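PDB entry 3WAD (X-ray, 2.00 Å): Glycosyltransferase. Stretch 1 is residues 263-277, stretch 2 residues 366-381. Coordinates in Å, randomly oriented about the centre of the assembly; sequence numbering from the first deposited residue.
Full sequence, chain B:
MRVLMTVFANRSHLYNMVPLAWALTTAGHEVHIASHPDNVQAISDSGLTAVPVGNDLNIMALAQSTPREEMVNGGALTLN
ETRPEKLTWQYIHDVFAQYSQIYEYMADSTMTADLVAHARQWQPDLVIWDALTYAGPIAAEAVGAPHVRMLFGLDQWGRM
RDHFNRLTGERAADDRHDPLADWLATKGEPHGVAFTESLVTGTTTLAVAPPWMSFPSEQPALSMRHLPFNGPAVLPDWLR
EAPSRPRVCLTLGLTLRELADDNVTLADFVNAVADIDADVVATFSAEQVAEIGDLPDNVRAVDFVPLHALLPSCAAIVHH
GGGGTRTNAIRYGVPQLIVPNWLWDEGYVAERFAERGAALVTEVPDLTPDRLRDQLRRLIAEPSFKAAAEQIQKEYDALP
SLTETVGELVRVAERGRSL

Stretch 1 263-277: NVTLADFVNAVADID
Stretch 2 366-381: DLTPDRLRDQLRRLIA

How do the two backbones lie? Helix 266-274 and helix 369-381 run nearly parallel, their axes 7.9 Å apart at closest and crossing at -22°. Phe269 CA sits 4.7 Å from Pro369 CA, and Val273 CA 4.6 Å from Arg373 CA; Ala272 points its CB toward the second stretch, and Pro369, whose CB points sideways, packs against it.

What begins the contact? Val264 (t) places CG1 3.8 Å from Pro369 CD. Asp268 (m) touches Pro369, while its OD2 accepts from Thr265 N at 3.0 Å, tying the residue before the helix to its first turn. Phe269 (chi1 -88°, chi2 111°) lays a ring face against Pro369, whose CG lies 4.0 Å from the Phe269 ring centroid, a CH-pi contact. Thr368 OG1 (p) caps the second helix, accepting from Arg371 N at 3.1 Å.

What fills the middle? Ala272 CB meets Pro369 CB at 3.5 Å. Val273 (t) sets CG2 3.5 Å from CD1 of Leu372 (m, t), and CG1 4.1 Å from CD2 of Leu376 (t, p). These are apolar van der Waals contacts, with Val273, Leu372 and Leu376 all buried.

How does the contact end? Asp275 (t; phi/psi -84/67) leaves the helix and forms a salt bridge, OD2 to Arg377 NH2, 3.1 Å, though the modelled place of NH2 is less certain. A water donates to Asp275 OD2 (2.6 Å) and accepts from Arg373 NH1 (2.7 Å). Extended Ile276 (chi1 65°, chi2 138°) brings CD1 3.9 Å from Leu376 CD2, continuing the apolar seam.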

# COMPACT_ATOMS: atom_id res chain seq x y z
N ASN B 263 -25.94 -28.16 24.45
CA ASN B 263 -27.38 -27.98 24.62
C ASN B 263 -27.96 -26.62 24.22
O ASN B 263 -29.15 -26.50 23.93
CB ASN B 263 -27.79 -28.30 26.06
CG ASN B 263 -28.67 -29.53 26.13
OD1 ASN B 263 -28.33 -30.59 25.58
ND2 ASN B 263 -29.82 -29.40 26.79
N VAL B 264 -27.11 -25.59 24.25
CA VAL B 264 -27.45 -24.30 23.65
C VAL B 264 -26.64 -24.24 22.36
O VAL B 264 -25.41 -24.19 22.37
CB VAL B 264 -27.16 -23.09 24.59
CG1 VAL B 264 -27.80 -21.82 24.04
CG2 VAL B 264 -27.65 -23.39 26.04
N THR B 265 -27.34 -24.26 21.25
CA THR B 265 -26.73 -24.55 19.98
C THR B 265 -26.28 -23.28 19.20
O THR B 265 -26.77 -22.17 19.46
CB THR B 265 -27.69 -25.42 19.17
OG1 THR B 265 -26.94 -26.14 18.22
CG2 THR B 265 -28.72 -24.62 18.43
N LEU B 266 -25.36 -23.47 18.24
CA LEU B 266 -24.93 -22.39 17.32
C LEU B 266 -26.10 -21.87 16.50
O LEU B 266 -26.29 -20.65 16.36
CB LEU B 266 -23.75 -22.88 16.45
CG LEU B 266 -22.89 -22.09 15.45
CD1 LEU B 266 -23.15 -20.62 15.41
CD2 LEU B 266 -21.39 -22.34 15.68
N ALA B 267 -26.95 -22.78 16.02
CA ALA B 267 -28.20 -22.36 15.37
C ALA B 267 -29.13 -21.49 16.27
O ALA B 267 -29.68 -20.46 15.83
CB ALA B 267 -28.94 -23.56 14.84
N ASP B 268 -29.29 -21.91 17.53
CA ASP B 268 -30.04 -21.16 18.54
C ASP B 268 -29.53 -19.73 18.67
O ASP B 268 -30.32 -18.79 18.67
CB ASP B 268 -29.89 -21.82 19.90
CG ASP B 268 -30.62 -23.14 20.00
OD1 ASP B 268 -31.47 -23.41 19.10
OD2 ASP B 268 -30.31 -23.90 20.96
N PHE B 269 -28.22 -19.58 18.81
CA PHE B 269 -27.57 -18.26 18.82
C PHE B 269 -27.84 -17.50 17.57
O PHE B 269 -28.19 -16.34 17.64
CB PHE B 269 -26.07 -18.41 18.99
CG PHE B 269 -25.64 -18.46 20.41
CD1 PHE B 269 -25.15 -19.64 20.95
CD2 PHE B 269 -25.75 -17.31 21.23
CE1 PHE B 269 -24.75 -19.70 22.31
CE2 PHE B 269 -25.38 -17.36 22.60
CZ PHE B 269 -24.87 -18.56 23.13
N VAL B 270 -27.74 -18.14 16.42
CA VAL B 270 -28.00 -17.42 15.16
C VAL B 270 -29.47 -17.04 14.94
O VAL B 270 -29.78 -15.93 14.43
CB VAL B 270 -27.45 -18.20 13.96
CG1 VAL B 270 -27.83 -17.52 12.70
CG2 VAL B 270 -25.93 -18.25 14.06
N ASN B 271 -30.38 -17.94 15.31
CA ASN B 271 -31.82 -17.64 15.20
C ASN B 271 -32.23 -16.46 16.06
O ASN B 271 -32.96 -15.58 15.60
CB ASN B 271 -32.69 -18.89 15.51
CG ASN B 271 -32.50 -19.99 14.48
OD1 ASN B 271 -32.18 -21.11 14.84
ND2 ASN B 271 -32.66 -19.67 13.21
N ALA B 272 -31.72 -16.40 17.30
CA ALA B 272 -32.06 -15.28 18.19
C ALA B 272 -31.50 -13.94 17.70
O ALA B 272 -32.22 -12.93 17.56
CB ALA B 272 -31.59 -15.54 19.59
N VAL B 273 -30.20 -13.95 17.43
CA VAL B 273 -29.49 -12.80 16.92
C VAL B 273 -30.15 -12.29 15.65
O VAL B 273 -30.34 -11.07 15.50
CB VAL B 273 -28.00 -13.15 16.71
CG1 VAL B 273 -27.30 -11.97 16.19
CG2 VAL B 273 -27.38 -13.54 18.03
N ALA B 274 -30.59 -13.19 14.77
CA ALA B 274 -31.30 -12.72 13.56
C ALA B 274 -32.74 -12.18 13.80
O ALA B 274 -33.33 -11.55 12.93
CB ALA B 274 -31.30 -13.83 12.49
N ASP B 275 -33.30 -12.40 14.97
CA ASP B 275 -34.72 -12.07 15.18
C ASP B 275 -34.88 -10.58 15.54
O ASP B 275 -35.23 -10.20 16.64
CB ASP B 275 -35.31 -13.05 16.20
CG ASP B 275 -36.80 -12.87 16.42
OD1 ASP B 275 -37.50 -12.35 15.50
OD2 ASP B 275 -37.24 -13.20 17.56
N ILE B 276 -34.58 -9.73 14.57
CA ILE B 276 -34.46 -8.31 14.78
C ILE B 276 -34.89 -7.59 13.51
O ILE B 276 -34.96 -8.17 12.45
CB ILE B 276 -32.94 -7.94 15.07
CG1 ILE B 276 -32.06 -8.22 13.83
CG2 ILE B 276 -32.42 -8.71 16.31
CD1 ILE B 276 -31.06 -7.17 13.55
N ASP B 277 -35.15 -6.32 13.59
CA ASP B 277 -35.65 -5.65 12.40
C ASP B 277 -34.53 -5.10 11.51
O ASP B 277 -34.38 -3.88 11.43
CB ASP B 277 -36.67 -4.56 12.77
CG ASP B 277 -37.66 -4.27 11.64
OD1 ASP B 277 -37.61 -4.97 10.58
OD2 ASP B 277 -38.48 -3.34 11.80
N ASP B 366 -21.83 -14.82 30.57
CA ASP B 366 -23.26 -14.36 30.57
C ASP B 366 -23.98 -14.47 29.23
O ASP B 366 -25.05 -13.89 29.03
CB ASP B 366 -23.36 -12.89 30.97
CG ASP B 366 -22.81 -12.61 32.33
OD1 ASP B 366 -22.73 -13.51 33.20
OD2 ASP B 366 -22.43 -11.46 32.53
N LEU B 367 -23.36 -15.17 28.30
CA LEU B 367 -23.83 -15.22 26.95
C LEU B 367 -25.07 -16.10 26.89
O LEU B 367 -24.97 -17.26 27.21
CB LEU B 367 -22.73 -15.90 26.17
CG LEU B 367 -22.57 -15.70 24.70
CD1 LEU B 367 -22.82 -14.23 24.41
CD2 LEU B 367 -21.10 -16.13 24.41
N THR B 368 -26.23 -15.55 26.53
CA THR B 368 -27.37 -16.36 26.09
C THR B 368 -27.85 -15.82 24.73
O THR B 368 -27.61 -14.65 24.40
CB THR B 368 -28.54 -16.41 27.12
OG1 THR B 368 -29.13 -15.11 27.30
CG2 THR B 368 -28.03 -16.83 28.44
N PRO B 369 -28.56 -16.66 23.95
CA PRO B 369 -29.09 -16.12 22.66
C PRO B 369 -30.01 -14.92 22.90
O PRO B 369 -29.89 -13.86 22.23
CB PRO B 369 -29.84 -17.31 22.07
CG PRO B 369 -29.12 -18.50 22.63
CD PRO B 369 -28.71 -18.12 24.03
N ASP B 370 -30.84 -15.05 23.92
CA ASP B 370 -31.80 -14.04 24.24
C ASP B 370 -31.17 -12.72 24.66
O ASP B 370 -31.64 -11.66 24.23
CB ASP B 370 -32.75 -14.54 25.33
CG ASP B 370 -33.84 -15.45 24.78
OD1 ASP B 370 -33.72 -15.95 23.63
OD2 ASP B 370 -34.83 -15.68 25.53
N ARG B 371 -30.12 -12.80 25.50
CA ARG B 371 -29.32 -11.63 25.88
C ARG B 371 -28.69 -10.89 24.71
O ARG B 371 -28.82 -9.66 24.64
CB ARG B 371 -28.27 -11.96 26.92
CG ARG B 371 -28.91 -12.18 28.23
CD ARG B 371 -27.90 -12.38 29.35
NE ARG B 371 -28.35 -13.50 30.17
CZ ARG B 371 -27.72 -14.01 31.24
NH1 ARG B 371 -26.56 -13.50 31.66
NH2 ARG B 371 -28.26 -15.05 31.89
N LEU B 372 -28.08 -11.61 23.77
CA LEU B 372 -27.54 -10.95 22.55
C LEU B 372 -28.63 -10.27 21.73
O LEU B 372 -28.50 -9.12 21.33
CB LEU B 372 -26.86 -11.93 21.63
CG LEU B 372 -25.45 -12.41 21.87
CD1 LEU B 372 -25.06 -13.36 20.66
CD2 LEU B 372 -24.43 -11.25 22.10
N ARG B 373 -29.71 -11.00 21.46
CA ARG B 373 -30.78 -10.46 20.65
C ARG B 373 -31.34 -9.17 21.26
O ARG B 373 -31.47 -8.08 20.57
CB ARG B 373 -31.84 -11.54 20.49
CG ARG B 373 -33.03 -11.15 19.72
CD ARG B 373 -34.23 -12.02 20.17
NE ARG B 373 -34.68 -11.71 21.52
CZ ARG B 373 -35.40 -12.53 22.29
NH1 ARG B 373 -35.79 -13.74 21.84
NH2 ARG B 373 -35.76 -12.14 23.51
N ASP B 374 -31.60 -9.24 22.58
CA ASP B 374 -32.18 -8.08 23.28
C ASP B 374 -31.25 -6.88 23.19
O ASP B 374 -31.68 -5.77 22.90
CB ASP B 374 -32.48 -8.39 24.74
CG ASP B 374 -33.66 -9.33 24.88
OD1 ASP B 374 -34.39 -9.51 23.87
OD2 ASP B 374 -33.82 -9.92 26.00
N GLN B 375 -29.96 -7.10 23.43
CA GLN B 375 -28.98 -5.99 23.27
C GLN B 375 -28.98 -5.44 21.84
O GLN B 375 -29.05 -4.22 21.62
CB GLN B 375 -27.62 -6.49 23.73
CG GLN B 375 -27.53 -6.67 25.23
CD GLN B 375 -26.09 -6.98 25.70
OE1 GLN B 375 -25.35 -7.68 25.03
NE2 GLN B 375 -25.70 -6.46 26.81
N LEU B 376 -28.94 -6.33 20.85
CA LEU B 376 -28.95 -5.91 19.46
C LEU B 376 -30.18 -5.10 19.11
O LEU B 376 -30.08 -4.07 18.39
CB LEU B 376 -28.82 -7.10 18.50
CG LEU B 376 -28.53 -6.75 17.02
CD1 LEU B 376 -27.38 -5.76 16.91
CD2 LEU B 376 -28.25 -7.98 16.17
N ARG B 377 -31.35 -5.54 19.62
CA ARG B 377 -32.58 -4.86 19.41
C ARG B 377 -32.49 -3.45 20.00
O ARG B 377 -32.97 -2.52 19.39
CB ARG B 377 -33.74 -5.68 19.99
CG ARG B 377 -34.12 -6.86 19.14
CD ARG B 377 -35.50 -7.38 19.54
NE ARG B 377 -35.62 -8.85 19.63
CZ ARG B 377 -36.75 -9.53 19.43
NH1 ARG B 377 -37.85 -8.91 19.04
NH2 ARG B 377 -36.79 -10.84 19.53
N ARG B 378 -31.89 -3.26 21.18
CA ARG B 378 -31.70 -1.90 21.71
C ARG B 378 -30.82 -0.98 20.87
O ARG B 378 -31.16 0.19 20.62
CB ARG B 378 -31.17 -1.95 23.12
CG ARG B 378 -32.14 -2.61 24.08
CD ARG B 378 -31.67 -2.41 25.46
NE ARG B 378 -31.48 -0.98 25.70
CZ ARG B 378 -30.65 -0.46 26.60
NH1 ARG B 378 -29.86 -1.21 27.36
NH2 ARG B 378 -30.61 0.84 26.72
N LEU B 379 -29.70 -1.52 20.40
CA LEU B 379 -28.78 -0.77 19.51
C LEU B 379 -29.46 -0.25 18.27
O LEU B 379 -29.21 0.91 17.86
CB LEU B 379 -27.61 -1.67 19.12
CG LEU B 379 -26.68 -2.08 20.25
CD1 LEU B 379 -25.46 -2.75 19.66
CD2 LEU B 379 -26.31 -0.85 21.04
N ILE B 380 -30.32 -1.10 17.71
CA ILE B 380 -31.18 -0.83 16.55
C ILE B 380 -32.24 0.22 16.91
O ILE B 380 -32.50 1.13 16.12
CB ILE B 380 -31.89 -2.18 16.03
CG1 ILE B 380 -31.10 -2.91 14.97
CG2 ILE B 380 -33.18 -1.89 15.32
CD1 ILE B 380 -29.63 -2.59 14.96
N ALA B 381 -32.83 0.11 18.11
CA ALA B 381 -34.05 0.88 18.46
C ALA B 381 -33.78 2.21 19.14
O ALA B 381 -34.46 3.19 18.86
CB ALA B 381 -35.00 0.07 19.32
O HOH W 1 -36.00 -14.76 19.30